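Putative transcriptional regulator (TetR/AcrR family) (Acinetobacter sp., PDB 3KNW) probably binds DNA as a transcriptional regulator of the TetR/AcrR family, with a helix-turn-helix at the N-terminal end and an all-helical C-terminal domain. Local coordinates at residues 13-18 with 48-53; 33-38 with 56-61; 64-69 with 126-131. All blocks are in the same frame, centred on the assembly; numbering follows the deposited sequence.

Contact 1: residues 13-18 with 48-53; sequences EAKRQH and KGSFYH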
ATOM      1  N   GLU A  13     -31.835  13.818   1.736  1.00 26.83           N
ATOM      2  CA  GLU A  13     -30.898  12.895   1.115  1.00 27.42           C
ATOM      3  C   GLU A  13     -29.585  13.623   0.755  1.00 26.99           C
ATOM      4  O   GLU A  13     -28.482  13.074   0.887  1.00 27.34           O
ATOM      5  CB  GLU A  13     -31.507  12.155  -0.088  1.00 27.91           C
ATOM      6  CG  GLU A  13     -30.568  11.039  -0.669  1.00 29.22           C
ATOM      7  CD  GLU A  13     -30.073   9.999   0.384  1.00 31.10           C
ATOM      8  OE1 GLU A  13     -30.872   9.574   1.260  1.00 30.05           O
ATOM      9  OE2 GLU A  13     -28.878   9.592   0.313  1.00 32.95           O
ATOM     10  N   ALA A  14     -29.705  14.872   0.345  1.00 26.50           N
ATOM     11  CA  ALA A  14     -28.538  15.673   0.023  1.00 26.43           C
ATOM     12  C   ALA A  14     -27.771  16.006   1.296  1.00 25.82           C
ATOM     13  O   ALA A  14     -26.548  16.077   1.284  1.00 27.13           O
ATOM     14  CB  ALA A  14     -28.940  16.952  -0.778  1.00 26.11           C
ATOM     15  N   LYS A  15     -28.474  16.172   2.407  1.00 25.00           N
ATOM     16  CA  LYS A  15     -27.813  16.351   3.710  1.00 23.73           C
ATOM     17  C   LYS A  15     -27.048  15.075   4.101  1.00 22.77           C
ATOM     18  O   LYS A  15     -25.857  15.109   4.397  1.00 21.91           O
ATOM     19  CB  LYS A  15     -28.825  16.713   4.790  1.00 22.90           C
ATOM     20  CG  LYS A  15     -28.180  17.181   6.075  1.00 23.74           C
ATOM     21  CD  LYS A  15     -29.173  17.154   7.233  1.00 24.18           C
ATOM     22  CE  LYS A  15     -28.853  18.175   8.325  1.00 23.17           C
ATOM     23  NZ  LYS A  15     -30.045  18.348   9.237  1.00 24.04           N
ATOM     24  N   ARG A  16     -27.746  13.953   4.078  1.00 21.67           N
ATOM     25  CA  ARG A  16     -27.102  12.690   4.309  1.00 21.35           C
ATOM     26  C   ARG A  16     -25.805  12.605   3.484  1.00 21.51           C
ATOM     27  O   ARG A  16     -24.765  12.213   4.021  1.00 20.36           O
ATOM     28  CB  ARG A  16     -28.039  11.559   3.937  1.00 21.06           C
ATOM     29  CG  ARG A  16     -27.579  10.205   4.370  1.00 20.20           C
ATOM     30  CD  ARG A  16     -28.629   9.153   4.006  1.00 19.60           C
ATOM     31  NE  ARG A  16     -28.183   7.807   4.348  1.00 21.59           N
ATOM     32  CZ  ARG A  16     -27.374   7.049   3.596  1.00 21.14           C
ATOM     33  NH1 ARG A  16     -27.025   5.836   4.015  1.00 19.38           N
ATOM     34  NH2 ARG A  16     -26.915   7.491   2.427  1.00 21.01           N
ATOM     35  N   GLN A  17     -25.869  13.003   2.201  1.00 21.59           N
ATOM     36  CA  GLN A  17     -24.708  12.929   1.288  1.00 21.63           C
ATOM     37  C   GLN A  17     -23.635  13.884   1.696  1.00 21.02           C
ATOM     38  O   GLN A  17     -22.440  13.573   1.605  1.00 20.72           O
ATOM     39  CB  GLN A  17     -25.070  13.289  -0.162  1.00 22.37           C
ATOM     40  CG  GLN A  17     -26.129  12.402  -0.861  1.00 24.01           C
ATOM     41  CD  GLN A  17     -25.784  10.928  -0.850  1.00 25.78           C
ATOM     42  OE1 GLN A  17     -24.601  10.548  -0.780  1.00 27.43           O
ATOM     43  NE2 GLN A  17     -26.819  10.084  -0.894  1.00 24.45           N
ATOM     44  N   HIS A  18     -24.053  15.071   2.123  1.00 20.46           N
ATOM     45  CA  HIS A  18     -23.084  16.043   2.623  1.00 19.91           C
ATOM     46  C   HIS A  18     -22.283  15.465   3.773  1.00 18.49           C
ATOM     47  O   HIS A  18     -21.061  15.578   3.797  1.00 17.52           O
ATOM     48  CB  HIS A  18     -23.733  17.343   3.087  1.00 20.17           C
ATOM     49  CG  HIS A  18     -22.740  18.321   3.629  1.00 21.15           C
ATOM     50  ND1 HIS A  18     -21.933  19.082   2.812  1.00 22.94           N
ATOM     51  CD2 HIS A  18     -22.376  18.611   4.902  1.00 22.05           C
ATOM     52  CE1 HIS A  18     -21.132  19.819   3.561  1.00 24.25           C
ATOM     53  NE2 HIS A  18     -21.376  19.549   4.833  1.00 22.19           N
ATOM     54  N   LYS A  48     -24.929  17.348  16.631  1.00 35.19           N
ATOM     55  CA  LYS A  48     -24.926  15.893  16.884  1.00 34.38           C
ATOM     56  C   LYS A  48     -26.310  15.288  16.759  1.00 33.49           C
ATOM     57  O   LYS A  48     -26.458  14.192  16.210  1.00 32.87           O
ATOM     58  CB  LYS A  48     -24.371  15.534  18.257  1.00 35.00           C
ATOM     59  CG  LYS A  48     -25.059  16.218  19.440  1.00 37.17           C
ATOM     60  CD  LYS A  48     -24.879  15.425  20.732  1.00 39.82           C
ATOM     61  CE  LYS A  48     -23.416  15.093  21.030  1.00 41.39           C
ATOM     62  NZ  LYS A  48     -23.265  14.572  22.447  1.00 43.37           N
ATOM     63  N   GLY A  49     -27.323  16.000  17.259  1.00 32.39           N
ATOM     64  CA  GLY A  49     -28.678  15.484  17.268  1.00 31.83           C
ATOM     65  C   GLY A  49     -29.128  15.131  15.870  1.00 31.45           C
ATOM     66  O   GLY A  49     -29.773  14.106  15.647  1.00 31.88           O
ATOM     67  N   SER A  50     -28.769  16.001  14.935  1.00 30.84           N
ATOM     68  CA  SER A  50     -29.026  15.827  13.513  1.00 30.50           C
ATOM     69  C   SER A  50     -28.360  14.577  12.912  1.00 29.97           C
ATOM     70  O   SER A  50     -29.017  13.715  12.321  1.00 30.48           O
ATOM     71  CB  SER A  50     -28.503  17.082  12.797  1.00 30.89           C
ATOM     72  OG  SER A  50     -28.706  17.051  11.396  1.00 30.18           O
ATOM     73  N   PHE A  51     -27.043  14.502  13.073  1.00 28.78           N
ATOM     74  CA  PHE A  51     -26.230  13.384  12.603  1.00 27.98           C
ATOM     75  C   PHE A  51     -26.817  12.068  13.075  1.00 27.34           C
ATOM     76  O   PHE A  51     -26.830  11.066  12.363  1.00 26.65           O
ATOM     77  CB  PHE A  51     -24.792  13.561  13.124  1.00 27.56           C
ATOM     78  CG  PHE A  51     -23.952  12.369  12.971  1.00 28.01           C
ATOM     79  CD1 PHE A  51     -23.096  12.247  11.908  1.00 28.53           C
ATOM     80  CD2 PHE A  51     -24.022  11.341  13.883  1.00 28.97           C
ATOM     81  CE1 PHE A  51     -22.315  11.135  11.753  1.00 29.41           C
ATOM     82  CE2 PHE A  51     -23.240  10.216  13.730  1.00 28.71           C
ATOM     83  CZ  PHE A  51     -22.393  10.106  12.673  1.00 28.60           C
ATOM     84  N   TYR A  52     -27.309  12.067  14.293  1.00 28.16           N
ATOM     85  CA  TYR A  52     -27.862  10.857  14.813  1.00 28.90           C
ATOM     86  C   TYR A  52     -29.238  10.533  14.228  1.00 29.37           C
ATOM     87  O   TYR A  52     -29.651   9.389  14.307  1.00 29.88           O
ATOM     88  CB  TYR A  52     -27.878  10.869  16.332  1.00 29.27           C
ATOM     89  CG  TYR A  52     -26.578  10.452  16.976  1.00 29.02           C
ATOM     90  CD1 TYR A  52     -25.973  11.246  17.946  1.00 29.26           C
ATOM     91  CD2 TYR A  52     -25.963   9.250  16.631  1.00 31.87           C
ATOM     92  CE1 TYR A  52     -24.811  10.864  18.562  1.00 31.48           C
ATOM     93  CE2 TYR A  52     -24.770   8.856  17.230  1.00 31.22           C
ATOM     94  CZ  TYR A  52     -24.200   9.670  18.188  1.00 33.06           C
ATOM     95  OH  TYR A  52     -23.035   9.279  18.803  1.00 35.97           O
ATOM     96  N   HIS A  53     -29.939  11.485  13.611  1.00 29.66           N
ATOM     97  CA  HIS A  53     -31.124  11.095  12.839  1.00 30.13           C
ATOM     98  C   HIS A  53     -30.792  10.247  11.608  1.00 29.82           C
ATOM     99  O   HIS A  53     -31.540   9.356  11.236  1.00 29.55           O
ATOM    100  CB  HIS A  53     -31.959  12.313  12.474  1.00 30.92           C
ATOM    101  CG  HIS A  53     -32.783  12.819  13.618  1.00 33.10           C
ATOM    102  ND1 HIS A  53     -33.255  11.986  14.613  1.00 34.60           N
ATOM    103  CD2 HIS A  53     -33.203  14.066  13.937  1.00 35.71           C
ATOM    104  CE1 HIS A  53     -33.938  12.699  15.493  1.00 37.58           C
ATOM    105  NE2 HIS A  53     -33.922  13.964  15.107  1.00 37.61           N
TER
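Lys15 reaches from helix 13-30 to Ser50 on helix 48-54, and this single pair makes the whole of a small surface contact. The CB of Lys15 points toward the other helix, and CG, placed anti to the backbone N (chi1 -168°), carries the chain further in the same direction. Every later torsion is also extended, which lets one lysine span a gap that the two backbones never close. Neither CB nor CG comes near Ser50. CD is the first atom to approach, lying 4.2 Å from Ser50 OG, and CE follows at 3.3 Å. At the tip, NZ gives a hydrogen bond to Ser50 OG, the two atoms being 2.9 Å apart, while Ser50 CB stays a full 4.1 Å from NZ. The hydroxyl is met by the end of the chain. On its own side Ser50 turns OG away from its backbone N (chi1 -179°), out toward the incoming ammonium.

The pair illustrates how a long polar side chain can tie helices together where the two segments themselves share no apolar packing. Helix 48-54 is the second helix of the predicted helix-turn-helix. Its buried Phe51 turns away from Lys15 and packs on Leu37 and Leu41 of helix 37-44, while Lys15 and Arg16 touch Tyr54 at the C-terminal end of helix 48-54; nearby, His18 NE2 bonds to Ser44 O, joining helix 13-30 to the end of helix 37-44.

Contact 2: residues 33-38 with 56-61; sequences VGVGLQ and ESKEAF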
ATOM      1  N   VAL A  33     -10.473   4.924  12.662  1.00 30.56           N
ATOM      2  CA  VAL A  33     -10.427   4.643  14.099  1.00 31.63           C
ATOM      3  C   VAL A  33      -9.864   5.837  14.882  1.00 32.57           C
ATOM      4  O   VAL A  33     -10.236   6.064  16.033  1.00 33.30           O
ATOM      5  CB  VAL A  33      -9.622   3.368  14.415  1.00 31.58           C
ATOM      6  CG1 VAL A  33     -10.250   2.157  13.715  1.00 32.97           C
ATOM      7  CG2 VAL A  33      -8.194   3.527  13.985  1.00 30.17           C
ATOM      8  N   GLY A  34      -8.975   6.602  14.257  1.00 33.23           N
ATOM      9  CA  GLY A  34      -8.393   7.772  14.901  1.00 33.58           C
ATOM     10  C   GLY A  34      -9.380   8.878  15.258  1.00 34.20           C
ATOM     11  O   GLY A  34      -9.111   9.671  16.179  1.00 34.37           O
ATOM     12  N   VAL A  35     -10.518   8.957  14.558  1.00 34.47           N
ATOM     13  CA  VAL A  35     -11.419  10.119  14.725  1.00 34.71           C
ATOM     14  C   VAL A  35     -12.627   9.870  15.609  1.00 35.58           C
ATOM     15  O   VAL A  35     -13.143   8.751  15.675  1.00 35.92           O
ATOM     16  CB  VAL A  35     -11.967  10.641  13.393  1.00 34.74           C
ATOM     17  CG1 VAL A  35     -10.853  10.868  12.425  1.00 34.56           C
ATOM     18  CG2 VAL A  35     -13.036   9.709  12.825  1.00 34.14           C
ATOM     19  N   GLY A  36     -13.075  10.931  16.288  1.00 36.33           N
ATOM     20  CA  GLY A  36     -14.307  10.895  17.074  1.00 36.76           C
ATOM     21  C   GLY A  36     -15.424  11.551  16.297  1.00 37.24           C
ATOM     22  O   GLY A  36     -15.192  12.210  15.288  1.00 37.39           O
ATOM     23  N   LEU A  37     -16.651  11.396  16.755  1.00 37.98           N
ATOM     24  CA  LEU A  37     -17.746  12.133  16.125  1.00 38.68           C
ATOM     25  C   LEU A  37     -17.539  13.657  16.103  1.00 38.21           C
ATOM     26  O   LEU A  37     -17.904  14.313  15.139  1.00 38.26           O
ATOM     27  CB  LEU A  37     -19.075  11.795  16.804  1.00 39.23           C
ATOM     28  CG  LEU A  37     -19.554  10.347  16.595  1.00 41.23           C
ATOM     29  CD1 LEU A  37     -21.078  10.317  16.641  1.00 41.79           C
ATOM     30  CD2 LEU A  37     -19.053   9.722  15.254  1.00 42.12           C
ATOM     31  N   GLN A  38     -16.954  14.194  17.166  1.00 37.73           N
ATOM     32  CA  GLN A  38     -16.711  15.624  17.314  1.00 37.86           C
ATOM     33  C   GLN A  38     -16.022  16.218  16.097  1.00 37.30           C
ATOM     34  O   GLN A  38     -16.422  17.272  15.608  1.00 37.62           O
ATOM     35  CB  GLN A  38     -15.854  15.886  18.571  1.00 38.11           C
ATOM     36  CG  GLN A  38     -16.050  17.245  19.247  1.00 40.03           C
ATOM     37  CD  GLN A  38     -15.226  17.374  20.556  1.00 42.34           C
ATOM     38  OE1 GLN A  38     -14.204  16.698  20.721  1.00 43.73           O
ATOM     39  NE2 GLN A  38     -15.678  18.236  21.482  1.00 41.73           N
ATOM     40  N   GLU A  56     -26.983   5.808  13.210  1.00 28.93           N
ATOM     41  CA  GLU A  56     -27.103   5.484  14.635  1.00 29.57           C
ATOM     42  C   GLU A  56     -25.777   5.451  15.432  1.00 28.57           C
ATOM     43  O   GLU A  56     -25.783   5.536  16.650  1.00 28.39           O
ATOM     44  CB  GLU A  56     -27.924   4.194  14.817  1.00 30.13           C
ATOM     45  CG  GLU A  56     -27.303   2.908  14.252  1.00 32.93           C
ATOM     46  CD  GLU A  56     -28.178   1.680  14.550  1.00 36.03           C
ATOM     47  OE1 GLU A  56     -29.395   1.740  14.229  1.00 38.28           O
ATOM     48  OE2 GLU A  56     -27.661   0.674  15.115  1.00 36.52           O
ATOM     49  N   SER A  57     -24.638   5.349  14.765  1.00 28.31           N
ATOM     50  CA  SER A  57     -23.341   5.271  15.481  1.00 27.96           C
ATOM     51  C   SER A  57     -22.200   5.574  14.544  1.00 27.00           C
ATOM     52  O   SER A  57     -22.390   5.528  13.341  1.00 27.33           O
ATOM     53  CB  SER A  57     -23.124   3.876  16.026  1.00 27.65           C
ATOM     54  OG  SER A  57     -23.040   2.985  14.943  1.00 28.85           O
ATOM     55  N   LYS A  58     -21.037   5.884  15.097  1.00 25.51           N
ATOM     56  CA  LYS A  58     -19.857   6.081  14.305  1.00 25.26           C
ATOM     57  C   LYS A  58     -19.665   4.875  13.358  1.00 24.48           C
ATOM     58  O   LYS A  58     -19.305   5.040  12.218  1.00 23.35           O
ATOM     59  CB  LYS A  58     -18.601   6.263  15.196  1.00 25.60           C
ATOM     60  CG  LYS A  58     -17.310   6.746  14.424  1.00 25.51           C
ATOM     61  CD  LYS A  58     -16.013   6.520  15.214  1.00 25.49           C
ATOM     62  CE  LYS A  58     -14.780   6.508  14.282  1.00 26.61           C
ATOM     63  NZ  LYS A  58     -13.556   5.933  14.926  1.00 27.24           N
ATOM     64  N   GLU A  59     -19.990   3.687  13.840  1.00 24.02           N
ATOM     65  CA  GLU A  59     -19.818   2.470  13.082  1.00 24.71           C
ATOM     66  C   GLU A  59     -20.828   2.339  11.933  1.00 23.86           C
ATOM     67  O   GLU A  59     -20.406   2.039  10.803  1.00 25.09           O
ATOM     68  CB  GLU A  59     -19.811   1.255  14.017  1.00 24.80           C
ATOM     69  CG  GLU A  59     -19.476  -0.073  13.366  1.00 28.79           C
ATOM     70  CD  GLU A  59     -18.023  -0.194  12.819  1.00 31.17           C
ATOM     71  OE1 GLU A  59     -17.035   0.187  13.541  1.00 32.73           O
ATOM     72  OE2 GLU A  59     -17.908  -0.697  11.676  1.00 27.30           O
ATOM     73  N   ALA A  60     -22.117   2.579  12.173  1.00 22.89           N
ATOM     74  CA  ALA A  60     -23.106   2.606  11.066  1.00 22.17           C
ATOM     75  C   ALA A  60     -22.656   3.537   9.934  1.00 21.38           C
ATOM     76  O   ALA A  60     -22.768   3.227   8.748  1.00 21.82           O
ATOM     77  CB  ALA A  60     -24.500   3.024  11.563  1.00 21.52           C
ATOM     78  N   PHE A  61     -22.129   4.675  10.336  1.00 20.47           N
ATOM     79  CA  PHE A  61     -21.756   5.733   9.445  1.00 19.66           C
ATOM     80  C   PHE A  61     -20.548   5.311   8.610  1.00 19.46           C
ATOM     81  O   PHE A  61     -20.495   5.558   7.405  1.00 18.67           O
ATOM     82  CB  PHE A  61     -21.438   6.945  10.296  1.00 19.25           C
ATOM     83  CG  PHE A  61     -20.722   8.029   9.573  1.00 18.95           C
ATOM     84  CD1 PHE A  61     -21.371   8.774   8.609  1.00 18.69           C
ATOM     85  CD2 PHE A  61     -19.421   8.346   9.890  1.00 18.07           C
ATOM     86  CE1 PHE A  61     -20.738   9.807   7.979  1.00 18.16           C
ATOM     87  CE2 PHE A  61     -18.776   9.363   9.240  1.00 16.60           C
ATOM     88  CZ  PHE A  61     -19.428  10.088   8.296  1.00 17.36           C
TER
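Lys58, whose side chain packs over Val35 and Leu37, also makes a cation-pi interaction with the ring of Phe32, the flat group beside its ammonium. A second ring, that of Phe61, lies one turn further along the same helix: it meets Phe51 and Phe55 edge-to-face and packs against Ile40 and, on helix 13-30, Ile19 and Leu20. Phe61 belongs to the core of the N-terminal helical bundle built around the predicted helix-turn-helix, whose first helix, 37-44, begins just after its N-cap residue Gly36.

Lys58 shows how one amphipathic chain can serve two environments. CG anti to the backbone N (chi1 -169°) and an extended chain beyond it carry the methylenes past Leu37 to Val35. Close to the backbone, Leu37 CD2 packs 3.5 Å from Lys58 CB and equally close to CG, the two side chains meeting at a slant. Further out, Val35 CG2 is 3.9 Å from Lys58 CE, and the chains run across each other at about a right angle. The ammonium then ends among backbone carbonyls: NZ bonds to Phe32 O and, weakly, to Val35 O at 2.9 Å, with Val33 CA 3.5 Å from NZ. Through these bonds Lys58 links the residues leading into helix 37-44 to helix 58-81. That helix is started by Ser57, whose OG caps it by accepting from Ala60 N at 2.9 Å, with an N-H...O angle of 178°.

Contact 3: residues 64-69 with 126-131; sequences ELLKHY and EDMRLI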
ATOM      1  N   GLU A  64     -21.687   3.086   6.075  1.00 20.81           N
ATOM      2  CA  GLU A  64     -22.385   3.728   4.955  1.00 21.53           C
ATOM      3  C   GLU A  64     -21.429   4.507   4.072  1.00 20.35           C
ATOM      4  O   GLU A  64     -21.597   4.575   2.855  1.00 19.59           O
ATOM      5  CB  GLU A  64     -23.591   4.550   5.406  1.00 21.94           C
ATOM      6  CG  GLU A  64     -24.770   3.656   5.831  1.00 26.30           C
ATOM      7  CD  GLU A  64     -25.197   2.609   4.748  1.00 33.18           C
ATOM      8  OE1 GLU A  64     -25.501   1.414   5.094  1.00 36.25           O
ATOM      9  OE2 GLU A  64     -25.224   2.985   3.548  1.00 36.52           O
ATOM     10  N   LEU A  65     -20.418   5.066   4.702  1.00 20.09           N
ATOM     11  CA  LEU A  65     -19.348   5.765   4.017  1.00 20.34           C
ATOM     12  C   LEU A  65     -18.666   4.855   3.006  1.00 20.94           C
ATOM     13  O   LEU A  65     -18.451   5.248   1.867  1.00 21.39           O
ATOM     14  CB  LEU A  65     -18.334   6.207   5.063  1.00 20.87           C
ATOM     15  CG  LEU A  65     -17.299   7.244   4.731  1.00 22.50           C
ATOM     16  CD1 LEU A  65     -18.005   8.487   4.255  1.00 24.38           C
ATOM     17  CD2 LEU A  65     -16.464   7.516   5.985  1.00 26.38           C
ATOM     18  N   LEU A  66     -18.335   3.629   3.390  1.00 21.51           N
ATOM     19  CA  LEU A  66     -17.622   2.770   2.466  1.00 22.58           C
ATOM     20  C   LEU A  66     -18.537   2.302   1.370  1.00 22.96           C
ATOM     21  O   LEU A  66     -18.101   2.133   0.249  1.00 22.68           O
ATOM     22  CB  LEU A  66     -16.972   1.562   3.159  1.00 22.88           C
ATOM     23  CG  LEU A  66     -15.806   1.892   4.109  1.00 23.21           C
ATOM     24  CD1 LEU A  66     -15.429   0.604   4.830  1.00 22.10           C
ATOM     25  CD2 LEU A  66     -14.563   2.593   3.448  1.00 21.83           C
ATOM     26  N   LYS A  67     -19.792   2.053   1.715  1.00 24.25           N
ATOM     27  CA  LYS A  67     -20.768   1.578   0.745  1.00 25.23           C
ATOM     28  C   LYS A  67     -20.970   2.659  -0.308  1.00 25.35           C
ATOM     29  O   LYS A  67     -21.013   2.356  -1.508  1.00 25.98           O
ATOM     30  CB  LYS A  67     -22.119   1.229   1.394  1.00 25.50           C
ATOM     31  CG  LYS A  67     -22.273  -0.232   1.867  1.00 27.92           C
ATOM     32  CD  LYS A  67     -23.713  -0.537   2.299  1.00 29.94           C
ATOM     33  CE  LYS A  67     -23.834  -1.834   3.124  1.00 33.08           C
ATOM     34  NZ  LYS A  67     -23.629  -1.689   4.626  1.00 33.66           N
ATOM     35  N   HIS A  68     -21.093   3.907   0.156  1.00 25.68           N
ATOM     36  CA  HIS A  68     -21.350   5.051  -0.715  1.00 25.52           C
ATOM     37  C   HIS A  68     -20.162   5.302  -1.600  1.00 25.00           C
ATOM     38  O   HIS A  68     -20.323   5.658  -2.768  1.00 25.23           O
ATOM     39  CB  HIS A  68     -21.675   6.328   0.081  1.00 25.65           C
ATOM     40  CG  HIS A  68     -21.823   7.544  -0.780  1.00 25.67           C
ATOM     41  ND1 HIS A  68     -22.801   7.654  -1.746  1.00 26.75           N
ATOM     42  CD2 HIS A  68     -21.084   8.679  -0.861  1.00 26.73           C
ATOM     43  CE1 HIS A  68     -22.676   8.816  -2.368  1.00 27.78           C
ATOM     44  NE2 HIS A  68     -21.649   9.462  -1.841  1.00 28.36           N
ATOM     45  N   TYR A  69     -18.979   5.104  -1.043  1.00 24.39           N
ATOM     46  CA  TYR A  69     -17.755   5.175  -1.823  1.00 24.41           C
ATOM     47  C   TYR A  69     -17.732   4.135  -2.964  1.00 23.88           C
ATOM     48  O   TYR A  69     -17.473   4.472  -4.108  1.00 23.46           O
ATOM     49  CB  TYR A  69     -16.524   5.010  -0.913  1.00 24.59           C
ATOM     50  CG  TYR A  69     -15.221   5.013  -1.686  1.00 26.46           C
ATOM     51  CD1 TYR A  69     -14.738   6.182  -2.268  1.00 27.46           C
ATOM     52  CD2 TYR A  69     -14.490   3.847  -1.853  1.00 28.50           C
ATOM     53  CE1 TYR A  69     -13.563   6.195  -3.010  1.00 29.48           C
ATOM     54  CE2 TYR A  69     -13.298   3.842  -2.574  1.00 30.07           C
ATOM     55  CZ  TYR A  69     -12.842   5.019  -3.158  1.00 30.61           C
ATOM     56  OH  TYR A  69     -11.673   5.021  -3.883  1.00 31.85           O
ATOM     57  N   GLU A 126     -15.068  -6.014  11.689  1.00 18.80           N
ATOM     58  CA  GLU A 126     -15.271  -7.004  10.628  1.00 18.47           C
ATOM     59  C   GLU A 126     -16.233  -6.550   9.541  1.00 17.69           C
ATOM     60  O   GLU A 126     -16.031  -6.869   8.356  1.00 17.39           O
ATOM     61  CB  GLU A 126     -15.846  -8.306  11.180  1.00 18.51           C
ATOM     62  CG  GLU A 126     -14.862  -9.380  11.320  1.00 20.61           C
ATOM     63  CD  GLU A 126     -14.061  -9.606  10.041  1.00 25.23           C
ATOM     64  OE1 GLU A 126     -14.642  -9.615   8.905  1.00 24.38           O
ATOM     65  OE2 GLU A 126     -12.834  -9.769  10.206  1.00 26.43           O
ATOM     66  N   ASP A 127     -17.305  -5.865   9.935  1.00 16.50           N
ATOM     67  CA  ASP A 127     -18.318  -5.460   8.961  1.00 16.26           C
ATOM     68  C   ASP A 127     -17.707  -4.542   7.873  1.00 15.53           C
ATOM     69  O   ASP A 127     -17.926  -4.733   6.669  1.00 16.07           O
ATOM     70  CB  ASP A 127     -19.509  -4.767   9.655  1.00 16.70           C
ATOM     71  CG  ASP A 127     -20.378  -5.756  10.440  1.00 18.63           C
ATOM     72  OD1 ASP A 127     -20.734  -6.826   9.858  1.00 20.92           O
ATOM     73  OD2 ASP A 127     -20.651  -5.488  11.638  1.00 16.80           O
HETATM   74  N   MSE A 128     -16.933  -3.564   8.317  1.00 13.67           N
HETATM   75  CA  MSE A 128     -16.311  -2.621   7.429  1.00 12.38           C
HETATM   76  C   MSE A 128     -15.225  -3.301   6.592  1.00 11.95           C
HETATM   77  O   MSE A 128     -15.118  -3.082   5.383  1.00 11.64           O
HETATM   78  CB  MSE A 128     -15.769  -1.422   8.257  1.00 12.32           C
HETATM   79  CG  MSE A 128     -16.880  -0.377   8.635  1.00  8.54           C
HETATM   80 SE   MSE A 128     -16.229   1.117   9.621  0.70  2.00          SE
HETATM   81  CE  MSE A 128     -15.155   1.821   8.270  1.00  4.81           C
ATOM     82  N   ARG A 129     -14.449  -4.170   7.220  1.00 11.12           N
ATOM     83  CA  ARG A 129     -13.417  -4.887   6.508  1.00 10.48           C
ATOM     84  C   ARG A 129     -13.980  -5.774   5.397  1.00  9.81           C
ATOM     85  O   ARG A 129     -13.443  -5.808   4.305  1.00  9.35           O
ATOM     86  CB  ARG A 129     -12.610  -5.753   7.467  1.00 10.79           C
ATOM     87  CG  ARG A 129     -11.342  -6.280   6.817  1.00  8.46           C
ATOM     88  CD  ARG A 129     -10.724  -7.298   7.714  1.00 13.08           C
ATOM     89  NE  ARG A 129     -11.423  -8.592   7.723  1.00 16.95           N
ATOM     90  CZ  ARG A 129     -11.489  -9.452   6.688  1.00 23.36           C
ATOM     91  NH1 ARG A 129     -12.144 -10.611   6.846  1.00 26.13           N
ATOM     92  NH2 ARG A 129     -10.924  -9.184   5.490  1.00 24.23           N
ATOM     93  N   LEU A 130     -15.023  -6.511   5.709  1.00  9.44           N
ATOM     94  CA  LEU A 130     -15.780  -7.290   4.704  1.00 10.24           C
ATOM     95  C   LEU A 130     -16.324  -6.449   3.539  1.00  9.41           C
ATOM     96  O   LEU A 130     -16.123  -6.809   2.390  1.00  9.47           O
ATOM     97  CB  LEU A 130     -16.974  -7.969   5.380  1.00 10.32           C
ATOM     98  CG  LEU A 130     -17.611  -9.143   4.635  1.00 12.27           C
ATOM     99  CD1 LEU A 130     -16.576 -10.244   4.187  1.00  6.95           C
ATOM    100  CD2 LEU A 130     -18.739  -9.737   5.546  1.00 10.61           C
ATOM    101  N   ILE A 131     -16.978  -5.329   3.833  1.00  8.25           N
ATOM    102  CA  ILE A 131     -17.452  -4.446   2.776  1.00  8.43           C
ATOM    103  C   ILE A 131     -16.304  -3.988   1.880  1.00  9.05           C
ATOM    104  O   ILE A 131     -16.409  -4.043   0.652  1.00  8.71           O
ATOM    105  CB  ILE A 131     -18.173  -3.189   3.321  1.00  8.64           C
ATOM    106  CG1 ILE A 131     -19.520  -3.572   3.972  1.00  8.70           C
ATOM    107  CG2 ILE A 131     -18.438  -2.222   2.205  1.00  6.57           C
ATOM    108  CD1 ILE A 131     -20.093  -2.484   4.850  1.00  6.06           C
TER
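Leu66 meets two residues of helix 126-153, Met128 and Ile131, and these touches form the apolar heart of the contact. Its CD1 lies 3.7 Å from the terminal CE of Met128, modelled as selenomethionine, and the same methyl rests 3.7 Å from Met128 O. The two side chains run across each other at about a right angle, and the bend of Met128 at its last torsion (chi3 65°) swings CE back toward the leucine. Lower on the side chain, Leu66 CB faces Ile131 CG2 at a looser 4.2 Å. The other branch of Ile131 meets Lys67: CD1 ends 3.6 Å from Lys67 NZ, with the lysine bent at its final torsion so that its tip lies across the isoleucine. That ammonium also has a long ion pair with Glu64 one turn back.

Outward from this shell, helix 111-119 packs against the main pair, with Met117 touching Leu66 and Met128 and Leu113 touching Leu66. Cys63 and Ile70 flank Ile131 from helix 58-81 itself. At the start of helix 126-153, Ser125 OG is hydrogen-bonded to Met128 N, and Glu126 forms a salt bridge with Arg129. Glu126 OE2 takes an NE bond from Arg129 in the plane of the guanidinium, though 30° out of the carboxylate plane, on its syn side; Glu126 also pairs with Lys184 of the second subunit, while Arg129 NH2 reaches Leu182 O there.

The segments run nearly parallel, their axes 7° apart in direction and 9.8 Å apart at closest approach. No hydrogen bond crosses between them, so the junction of helix 58-81 with the C-terminal domain rests here on apolar packing, with the polar bonds made within each segment or to residues beyond the pair.

The three contacts follow the chain from the predicted helix-turn-helix toward the C-terminal domain, with contacts 1 and 2 about 13 Å apart between centres, contacts 2 and 3 likewise, and contacts 1 and 3 about 18 Å. Contacts 1 and 2 interlock along the sequence and touch directly: Tyr52 of 48-53 lies 4.2 Å by its CE2 from CA of Ser57 in 56-61. Helix 58-81 joins contacts 2 and 3, carrying Lys58 at its start and Leu66 two turns later. A long, weak ion pair between Arg16 and Glu64 links 13-18 with 64-69. Helix 58-81 therefore connects the predicted DNA-binding end to the C-terminal domain.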